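PDB 4Z85: 2-nitrobenzoate nitroreductase from Pseudomonas fluorescens, which probably reduces the nitro group of 2-nitrobenzoate, with FMN as its likely cofactor, as a member of the flavoredoxin family. Local coordinates for residues 54-63 and 150-160; 27-35 and 126-134. One frame throughout, in Å; residues are numbered along the deposited sequence.

How the interactions relate
Interactions 1 and 2 show two ways in which one antiparallel barrel, the FMN-binding fold of the flavin reductase family, is held together. Interaction 1 lies within the wall, where segments 54-63 and 150-160 pair through the backbones of their strands; interaction 2 joins another wall strand, 28-33, to the loop-rich segment 126-134 mainly through side chains. Their centres are about 15 Å apart, and they meet where I59 CD1 packs 3.8 Å from V30 CG2 and 3.9 Å from A28 CB. V30 and A28 thus face I59, while 126-134 lies against the other face of their strand. Along the chain the segments of the two contacts alternate. The second subunit reaches interaction 1 alone.

Interaction 1 (54-63 and 150-160); sequences PPLFVIAVDH and SKQRSMVFGEI
R153 and D62 face each other as a non-hydrogen-bonded pair in two antiparallel strands of the barrel wall. From CB, 3.7 Å from D62 OD1, the R153 side chain runs with CG anti to its own backbone N (chi1 -166°) and stays extended to NE. CG and CD skirt the same carboxylate oxygen, CG at 3.5 Å. NE turns to the second subunit, donating to its M50 O. At the tip, NH1 makes a salt bridge to D62 OD1 at a short 2.5 Å; OD1 lies in the guanidinium plane, yet NH1 comes from above the carboxylate, the two planes being 84° apart. A60 CB lies over one face of the guanidinium, 3.5 Å from NH2, which donates to a water that in turn binds A60 O. Farther along, V58 CG2 sits over the F157 ring face, 3.7 Å from its centroid, and on the opposite side of the sheet G158 CA makes a CH-pi contact with the F57 ring. Strands 39-52 and 137-150 flank the pair. R153, L56, M155 and F157 meet the second subunit, whereas F57 and V156 turn to strand 86-90, and V156 also packs on L78 of helix 77-84.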
loop_
_atom_site.group_PDB
_atom_site.type_symbol
_atom_site.label_atom_id
_atom_site.label_comp_id
_atom_site.label_asym_id
_atom_site.label_seq_id
_atom_site.Cartn_x
_atom_site.Cartn_y
_atom_site.Cartn_z
ATOM N N PRO A 54 -12.929 -8.144 10.435
ATOM C CA PRO A 54 -13.542 -8.245 9.109
ATOM C C PRO A 54 -12.567 -7.858 7.987
ATOM O O PRO A 54 -11.580 -7.180 8.289
ATOM C CB PRO A 54 -14.699 -7.251 9.193
ATOM C CG PRO A 54 -14.241 -6.241 10.142
ATOM C CD PRO A 54 -13.425 -6.969 11.176
ATOM N N PRO A 55 -12.829 -8.295 6.743
ATOM C CA PRO A 55 -11.924 -8.030 5.612
ATOM C C PRO A 55 -11.986 -6.560 5.193
ATOM O O PRO A 55 -12.854 -6.179 4.406
ATOM C CB PRO A 55 -12.455 -8.955 4.512
ATOM C CG PRO A 55 -13.890 -9.126 4.834
ATOM C CD PRO A 55 -13.978 -9.125 6.336
ATOM N N LEU A 56 -11.080 -5.747 5.740
ATOM C CA LEU A 56 -11.152 -4.302 5.560
ATOM C C LEU A 56 -9.916 -3.792 4.833
ATOM O O LEU A 56 -8.822 -4.369 4.970
ATOM C CB LEU A 56 -11.242 -3.569 6.894
ATOM C CG LEU A 56 -12.440 -3.847 7.810
ATOM C CD1 LEU A 56 -12.440 -2.831 8.955
ATOM C CD2 LEU A 56 -13.738 -3.787 7.044
ATOM N N PHE A 57 -10.123 -2.693 4.105
ATOM C CA PHE A 57 -9.023 -1.964 3.465
ATOM C C PHE A 57 -9.253 -0.461 3.621
ATOM O O PHE A 57 -10.346 -0.023 3.985
ATOM C CB PHE A 57 -8.907 -2.322 1.972
ATOM C CG PHE A 57 -10.142 -2.003 1.197
ATOM C CD1 PHE A 57 -10.321 -0.742 0.629
ATOM C CD2 PHE A 57 -11.152 -2.947 1.067
ATOM C CE1 PHE A 57 -11.481 -0.430 -0.066
ATOM C CE2 PHE A 57 -12.330 -2.644 0.377
ATOM C CZ PHE A 57 -12.489 -1.387 -0.196
ATOM N N VAL A 58 -8.229 0.331 3.308
ATOM C CA VAL A 58 -8.357 1.790 3.387
ATOM C C VAL A 58 -7.873 2.424 2.083
ATOM O O VAL A 58 -6.919 1.951 1.469
ATOM C CB VAL A 58 -7.581 2.367 4.619
ATOM C CG1 VAL A 58 -6.053 2.170 4.506
ATOM C CG2 VAL A 58 -7.931 3.839 4.842
ATOM N N ILE A 59 -8.586 3.459 1.637
ATOM C CA ILE A 59 -8.149 4.299 0.515
ATOM C C ILE A 59 -8.214 5.749 0.957
ATOM O O ILE A 59 -9.247 6.180 1.447
ATOM C CB ILE A 59 -9.040 4.129 -0.720
ATOM C CG1 ILE A 59 -9.087 2.661 -1.152
ATOM C CG2 ILE A 59 -8.535 5.013 -1.850
ATOM C CD1 ILE A 59 -10.124 2.366 -2.207
ATOM N N ALA A 60 -7.135 6.506 0.791
ATOM C CA ALA A 60 -7.203 7.936 1.099
ATOM C C ALA A 60 -7.646 8.681 -0.163
ATOM O O ALA A 60 -7.075 8.476 -1.227
ATOM C CB ALA A 60 -5.853 8.449 1.613
ATOM N N VAL A 61 -8.683 9.515 -0.043
ATOM C CA VAL A 61 -9.330 10.143 -1.190
ATOM C C VAL A 61 -9.463 11.650 -0.965
ATOM O O VAL A 61 -9.731 12.095 0.142
ATOM C CB VAL A 61 -10.731 9.527 -1.437
ATOM C CG1 VAL A 61 -11.399 10.162 -2.633
ATOM C CG2 VAL A 61 -10.631 8.009 -1.625
ATOM N N ASP A 62 -9.267 12.444 -2.009
ATOM C CA ASP A 62 -9.506 13.881 -1.879
ATOM C C ASP A 62 -10.980 14.230 -2.102
ATOM O O ASP A 62 -11.693 13.537 -2.831
ATOM C CB ASP A 62 -8.606 14.653 -2.841
ATOM C CG ASP A 62 -7.272 15.016 -2.213
ATOM O OD1 ASP A 62 -7.025 14.579 -1.067
ATOM O OD2 ASP A 62 -6.470 15.731 -2.860
ATOM N N HIS A 63 -11.436 15.293 -1.445
ATOM C CA HIS A 63 -12.816 15.744 -1.567
ATOM C C HIS A 63 -13.052 16.423 -2.908
ATOM O O HIS A 63 -12.225 17.218 -3.355
ATOM C CB HIS A 63 -13.169 16.706 -0.432
ATOM C CG HIS A 63 -13.284 16.049 0.906
ATOM N ND1 HIS A 63 -14.113 16.528 1.899
ATOM C CD2 HIS A 63 -12.667 14.962 1.426
ATOM C CE1 HIS A 63 -14.007 15.761 2.968
ATOM N NE2 HIS A 63 -13.138 14.800 2.707
ATOM N N SER A 150 -8.984 15.620 6.807
ATOM C CA SER A 150 -9.074 17.068 6.898
ATOM C C SER A 150 -10.310 17.477 6.117
ATOM O O SER A 150 -11.039 16.621 5.627
ATOM C CB SER A 150 -7.825 17.734 6.332
ATOM O OG SER A 150 -7.662 17.413 4.967
ATOM N N LYS A 151 -10.552 18.774 5.973
ATOM C CA LYS A 151 -11.720 19.198 5.218
ATOM C C LYS A 151 -11.580 18.880 3.729
ATOM O O LYS A 151 -12.566 18.892 2.996
ATOM C CB LYS A 151 -11.984 20.694 5.429
ATOM C CG LYS A 151 -12.658 21.014 6.753
ATOM C CD LYS A 151 -11.833 21.973 7.593
ATOM C CE LYS A 151 -12.720 22.775 8.530
ATOM N NZ LYS A 151 -12.030 24.010 9.006
ATOM N N GLN A 152 -10.363 18.554 3.300
ATOM C CA GLN A 152 -10.081 18.291 1.891
ATOM C C GLN A 152 -9.703 16.830 1.574
ATOM O O GLN A 152 -9.454 16.487 0.416
ATOM C CB GLN A 152 -8.952 19.210 1.427
ATOM C CG GLN A 152 -7.612 18.892 2.085
ATOM C CD GLN A 152 -6.877 20.136 2.570
ATOM O OE1 GLN A 152 -6.565 21.032 1.786
ATOM N NE2 GLN A 152 -6.599 20.194 3.871
ATOM N N ARG A 153 -9.663 15.974 2.594
ATOM C CA ARG A 153 -9.198 14.595 2.410
ATOM C C ARG A 153 -9.890 13.654 3.385
ATOM O O ARG A 153 -10.109 14.017 4.531
ATOM C CB ARG A 153 -7.692 14.527 2.610
ATOM C CG ARG A 153 -7.027 13.249 2.139
ATOM C CD ARG A 153 -5.547 13.533 1.979
ATOM N NE ARG A 153 -4.785 12.396 1.495
ATOM C CZ ARG A 153 -4.794 11.965 0.240
ATOM N NH1 ARG A 153 -5.542 12.569 -0.680
ATOM N NH2 ARG A 153 -4.053 10.923 -0.097
ATOM N N SER A 154 -10.226 12.450 2.928
ATOM C CA SER A 154 -10.917 11.487 3.778
ATOM C C SER A 154 -10.323 10.106 3.599
ATOM O O SER A 154 -9.885 9.751 2.515
ATOM C CB SER A 154 -12.404 11.456 3.457
ATOM O OG SER A 154 -13.004 12.680 3.841
ATOM N N MET A 155 -10.295 9.338 4.676
ATOM C CA MET A 155 -9.897 7.940 4.604
ATOM C C MET A 155 -11.143 7.062 4.530
ATOM O O MET A 155 -11.954 7.034 5.460
ATOM C CB MET A 155 -9.036 7.574 5.805
ATOM C CG MET A 155 -7.649 8.227 5.756
ATOM S SD MET A 155 -6.653 7.935 7.218
ATOM C CE MET A 155 -7.599 8.877 8.417
ATOM N N VAL A 156 -11.294 6.373 3.409
ATOM C CA VAL A 156 -12.427 5.497 3.182
ATOM C C VAL A 156 -12.039 4.089 3.605
ATOM O O VAL A 156 -11.101 3.528 3.059
ATOM C CB VAL A 156 -12.850 5.482 1.712
ATOM C CG1 VAL A 156 -14.011 4.483 1.500
ATOM C CG2 VAL A 156 -13.219 6.897 1.250
ATOM N N PHE A 157 -12.750 3.539 4.592
ATOM C CA PHE A 157 -12.546 2.159 5.001
ATOM C C PHE A 157 -13.654 1.322 4.400
ATOM O O PHE A 157 -14.845 1.566 4.654
ATOM C CB PHE A 157 -12.518 2.021 6.524
ATOM C CG PHE A 157 -11.319 2.655 7.154
ATOM C CD1 PHE A 157 -11.301 4.019 7.420
ATOM C CD2 PHE A 157 -10.192 1.895 7.470
ATOM C CE1 PHE A 157 -10.189 4.603 7.998
ATOM C CE2 PHE A 157 -9.073 2.483 8.047
ATOM C CZ PHE A 157 -9.077 3.842 8.311
ATOM N N GLY A 158 -13.252 0.358 3.576
ATOM C CA GLY A 158 -14.207 -0.463 2.865
ATOM C C GLY A 158 -14.126 -1.885 3.378
ATOM O O GLY A 158 -13.065 -2.318 3.830
ATOM N N GLU A 159 -15.246 -2.604 3.294
ATOM C CA GLU A 159 -15.272 -4.024 3.630
ATOM C C GLU A 159 -15.499 -4.830 2.365
ATOM O O GLU A 159 -16.406 -4.537 1.583
ATOM C CB GLU A 159 -16.368 -4.329 4.660
ATOM C CG GLU A 159 -16.504 -5.824 4.951
ATOM C CD GLU A 159 -17.527 -6.110 6.017
ATOM O OE1 GLU A 159 -18.085 -5.136 6.569
ATOM O OE2 GLU A 159 -17.771 -7.308 6.291
ATOM N N ILE A 160 -14.643 -5.815 2.138
ATOM C CA ILE A 160 -14.795 -6.687 0.990
ATOM C C ILE A 160 -15.907 -7.692 1.260
ATOM O O ILE A 160 -15.815 -8.472 2.198
ATOM C CB ILE A 160 -13.502 -7.447 0.686
ATOM C CG1 ILE A 160 -12.339 -6.468 0.547
ATOM C CG2 ILE A 160 -13.664 -8.285 -0.577
ATOM C CD1 ILE A 160 -10.983 -7.138 0.591
HETATM O O HOH W 1 -5.242 9.984 -2.879
#

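Interaction 2 (27-35 and 126-134); sequences IALVTSLNS and TIDVPRITD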
loop_
_atom_site.group_PDB
_atom_site.type_symbol
_atom_site.label_atom_id
_atom_site.label_comp_id
_atom_site.label_asym_id
_atom_site.label_seq_id
_atom_site.Cartn_x
_atom_site.Cartn_y
_atom_site.Cartn_z
ATOM N N ILE A 27 -2.746 -0.269 -6.705
ATOM C CA ILE A 27 -3.666 0.710 -7.297
ATOM C C ILE A 27 -5.100 0.220 -7.202
ATOM O O ILE A 27 -5.443 -0.848 -7.709
ATOM C CB ILE A 27 -3.317 0.987 -8.759
ATOM C CG1 ILE A 27 -1.859 1.448 -8.869
ATOM C CG2 ILE A 27 -4.234 2.082 -9.334
ATOM C CD1 ILE A 27 -1.356 1.509 -10.322
ATOM N N ALA A 28 -5.928 1.007 -6.532
ATOM C CA ALA A 28 -7.360 0.727 -6.472
ATOM C C ALA A 28 -8.059 1.577 -7.526
ATOM O O ALA A 28 -8.151 2.790 -7.375
ATOM C CB ALA A 28 -7.918 1.030 -5.075
ATOM N N LEU A 29 -8.529 0.949 -8.599
ATOM C CA LEU A 29 -9.314 1.683 -9.588
ATOM C C LEU A 29 -10.772 1.540 -9.165
ATOM O O LEU A 29 -11.386 0.513 -9.380
ATOM C CB LEU A 29 -9.052 1.142 -10.996
ATOM C CG LEU A 29 -9.842 1.751 -12.155
ATOM C CD1 LEU A 29 -9.821 3.269 -12.095
ATOM C CD2 LEU A 29 -9.240 1.232 -13.460
ATOM N N VAL A 30 -11.273 2.566 -8.501
ATOM C CA VAL A 30 -12.586 2.527 -7.861
ATOM C C VAL A 30 -13.672 2.908 -8.847
ATOM O O VAL A 30 -13.628 4.004 -9.425
ATOM C CB VAL A 30 -12.619 3.464 -6.646
ATOM C CG1 VAL A 30 -14.006 3.483 -5.992
ATOM C CG2 VAL A 30 -11.557 3.032 -5.623
ATOM N N THR A 31 -14.628 2.002 -9.042
ATOM C CA THR A 31 -15.868 2.361 -9.726
ATOM C C THR A 31 -16.969 2.597 -8.692
ATOM O O THR A 31 -17.072 1.878 -7.681
ATOM C CB THR A 31 -16.319 1.293 -10.756
ATOM O OG1 THR A 31 -16.214 -0.025 -10.207
ATOM C CG2 THR A 31 -15.472 1.383 -12.025
ATOM N N SER A 32 -17.765 3.635 -8.942
ATOM C CA SER A 32 -18.837 4.023 -8.032
ATOM C C SER A 32 -20.001 4.574 -8.857
ATOM O O SER A 32 -19.828 4.867 -10.033
ATOM C CB SER A 32 -18.335 5.052 -7.013
ATOM O OG SER A 32 -17.754 6.184 -7.636
ATOM N N LEU A 33 -21.182 4.690 -8.251
ATOM C CA LEU A 33 -22.352 5.231 -8.954
ATOM C C LEU A 33 -22.861 6.525 -8.327
ATOM O O LEU A 33 -22.952 6.629 -7.105
ATOM C CB LEU A 33 -23.482 4.203 -8.973
ATOM C CG LEU A 33 -23.266 2.907 -9.743
ATOM C CD1 LEU A 33 -24.442 1.970 -9.511
ATOM C CD2 LEU A 33 -23.098 3.207 -11.222
ATOM N N ASN A 34 -23.205 7.510 -9.154
ATOM C CA ASN A 34 -23.796 8.740 -8.628
ATOM C C ASN A 34 -25.321 8.633 -8.514
ATOM O O ASN A 34 -25.888 7.549 -8.686
ATOM C CB ASN A 34 -23.411 9.957 -9.483
ATOM C CG ASN A 34 -24.033 9.940 -10.876
ATOM O OD1 ASN A 34 -24.796 9.047 -11.236
ATOM N ND2 ASN A 34 -23.711 10.956 -11.662
ATOM N N SER A 35 -25.970 9.760 -8.228
ATOM C CA SER A 35 -27.422 9.818 -8.030
ATOM C C SER A 35 -28.212 9.292 -9.219
ATOM O O SER A 35 -29.302 8.750 -9.061
ATOM C CB SER A 35 -27.868 11.255 -7.752
ATOM O OG SER A 35 -27.195 11.799 -6.636
ATOM N N THR A 126 -23.052 -9.051 -5.542
ATOM C CA THR A 126 -23.535 -8.731 -4.205
ATOM C C THR A 126 -23.921 -7.271 -4.009
ATOM O O THR A 126 -24.461 -6.902 -2.962
ATOM C CB THR A 126 -22.483 -9.069 -3.146
ATOM O OG1 THR A 126 -21.325 -8.250 -3.363
ATOM C CG2 THR A 126 -22.097 -10.538 -3.227
ATOM N N ILE A 127 -23.616 -6.430 -4.989
ATOM C CA ILE A 127 -23.888 -5.006 -4.859
ATOM C C ILE A 127 -24.331 -4.434 -6.197
ATOM O O ILE A 127 -24.295 -5.122 -7.214
ATOM C CB ILE A 127 -22.647 -4.210 -4.356
ATOM C CG1 ILE A 127 -21.443 -4.467 -5.267
ATOM C CG2 ILE A 127 -22.308 -4.560 -2.917
ATOM C CD1 ILE A 127 -20.248 -3.606 -4.925
ATOM N N ASP A 128 -24.730 -3.170 -6.192
ATOM C CA ASP A 128 -25.281 -2.535 -7.387
ATOM C C ASP A 128 -24.220 -1.923 -8.293
ATOM O O ASP A 128 -24.413 -1.825 -9.506
ATOM C CB ASP A 128 -26.288 -1.458 -6.988
ATOM C CG ASP A 128 -27.520 -2.037 -6.309
ATOM O OD1 ASP A 128 -27.948 -3.148 -6.699
ATOM O OD2 ASP A 128 -28.046 -1.384 -5.383
ATOM N N VAL A 129 -23.103 -1.505 -7.709
ATOM C CA VAL A 129 -22.036 -0.887 -8.493
ATOM C C VAL A 129 -21.355 -1.950 -9.343
ATOM O O VAL A 129 -21.006 -3.013 -8.847
ATOM C CB VAL A 129 -20.997 -0.185 -7.585
ATOM C CG1 VAL A 129 -19.903 0.478 -8.424
ATOM C CG2 VAL A 129 -21.678 0.841 -6.705
ATOM N N PRO A 130 -21.187 -1.672 -10.643
ATOM C CA PRO A 130 -20.568 -2.620 -11.564
ATOM C C PRO A 130 -19.042 -2.569 -11.505
ATOM O O PRO A 130 -18.481 -1.564 -11.068
ATOM C CB PRO A 130 -21.057 -2.137 -12.927
ATOM C CG PRO A 130 -21.148 -0.672 -12.758
ATOM C CD PRO A 130 -21.628 -0.451 -11.339
ATOM N N ARG A 131 -18.411 -3.647 -11.945
ATOM C CA ARG A 131 -16.969 -3.705 -12.104
ATOM C C ARG A 131 -16.606 -3.368 -13.539
ATOM O O ARG A 131 -17.469 -3.350 -14.421
ATOM C CB ARG A 131 -16.446 -5.086 -11.752
ATOM C CG ARG A 131 -16.831 -6.145 -12.770
ATOM C CD ARG A 131 -16.132 -7.442 -12.483
ATOM N NE ARG A 131 -16.597 -8.547 -13.327
ATOM C CZ ARG A 131 -16.169 -8.780 -14.565
ATOM N NH1 ARG A 131 -15.280 -7.972 -15.132
ATOM N NH2 ARG A 131 -16.638 -9.821 -15.242
ATOM N N ILE A 132 -15.324 -3.106 -13.767
ATOM C CA ILE A 132 -14.806 -2.894 -15.113
ATOM C C ILE A 132 -14.685 -4.239 -15.808
ATOM O O ILE A 132 -14.157 -5.190 -15.236
ATOM C CB ILE A 132 -13.451 -2.170 -15.061
ATOM C CG1 ILE A 132 -13.680 -0.699 -14.693
ATOM C CG2 ILE A 132 -12.699 -2.311 -16.386
ATOM C CD1 ILE A 132 -12.428 0.028 -14.285
ATOM N N THR A 133 -15.206 -4.336 -17.034
ATOM C CA THR A 133 -15.276 -5.629 -17.704
ATOM C C THR A 133 -13.892 -6.265 -17.845
ATOM O O THR A 133 -13.727 -7.458 -17.612
ATOM C CB THR A 133 -15.950 -5.504 -19.101
ATOM O OG1 THR A 133 -17.266 -4.968 -18.942
ATOM C CG2 THR A 133 -16.064 -6.862 -19.768
ATOM N N ASP A 134 -12.886 -5.459 -18.172
ATOM C CA ASP A 134 -11.560 -6.008 -18.434
ATOM C C ASP A 134 -10.680 -6.197 -17.176
ATOM O O ASP A 134 -9.513 -6.574 -17.297
ATOM C CB ASP A 134 -10.810 -5.114 -19.430
ATOM C CG ASP A 134 -11.230 -5.338 -20.872
ATOM O OD1 ASP A 134 -11.936 -6.330 -21.152
ATOM O OD2 ASP A 134 -10.832 -4.515 -21.724
#
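T31 OG1 is gripped from two sources: it donates to P130 O at 2.9 Å, lying in the plane of that carbonyl, and it is also hydrogen-bonded to N90 ND2. The bond fastens segment 126-134 to strand 28-33 of the closed antiparallel barrel characteristic of flavin reductase-like domains, on the face away from V30. N90, on the neighbouring strand 86-90, makes a second bridge, since its ND2 also bonds L29 O while its OD1 bonds I132 N. Through L29, T31 and L33, alternate residues of the strand offer their side chains to the covering segment. The T31 hydroxyl lies between backbone N and carbonyl carbon (chi1 45°), which leaves the methyl CG2 to pack 3.8 Å from I132 CG1. Replacing T31 by alanine would probably leave P130 O without its hydroxyl donor and open a gap beside I132. Beyond it, I132 CD1 meets L29 CD2 at 3.5 Å, the two side chains crossing at about a right angle, with F119 touching both. Toward the other end V129 wedges in with its branches divided: CG1, anti to the backbone N, presses to 3.2 Å from T31 O, while CG2 lies 4.0 Å from L33 CG as those side chains slide past each other in opposite directions. L33 CD2 also touches P130 CD, at the margin of the proline ring, at 3.9 Å, and L33 packs on R84 of helix 77-84 as well. R131 points away from the strand and turns back on its own segment: NH1 donates to T133 O at 3.0 Å, and that oxygen lies within 1° of the guanidinium plane.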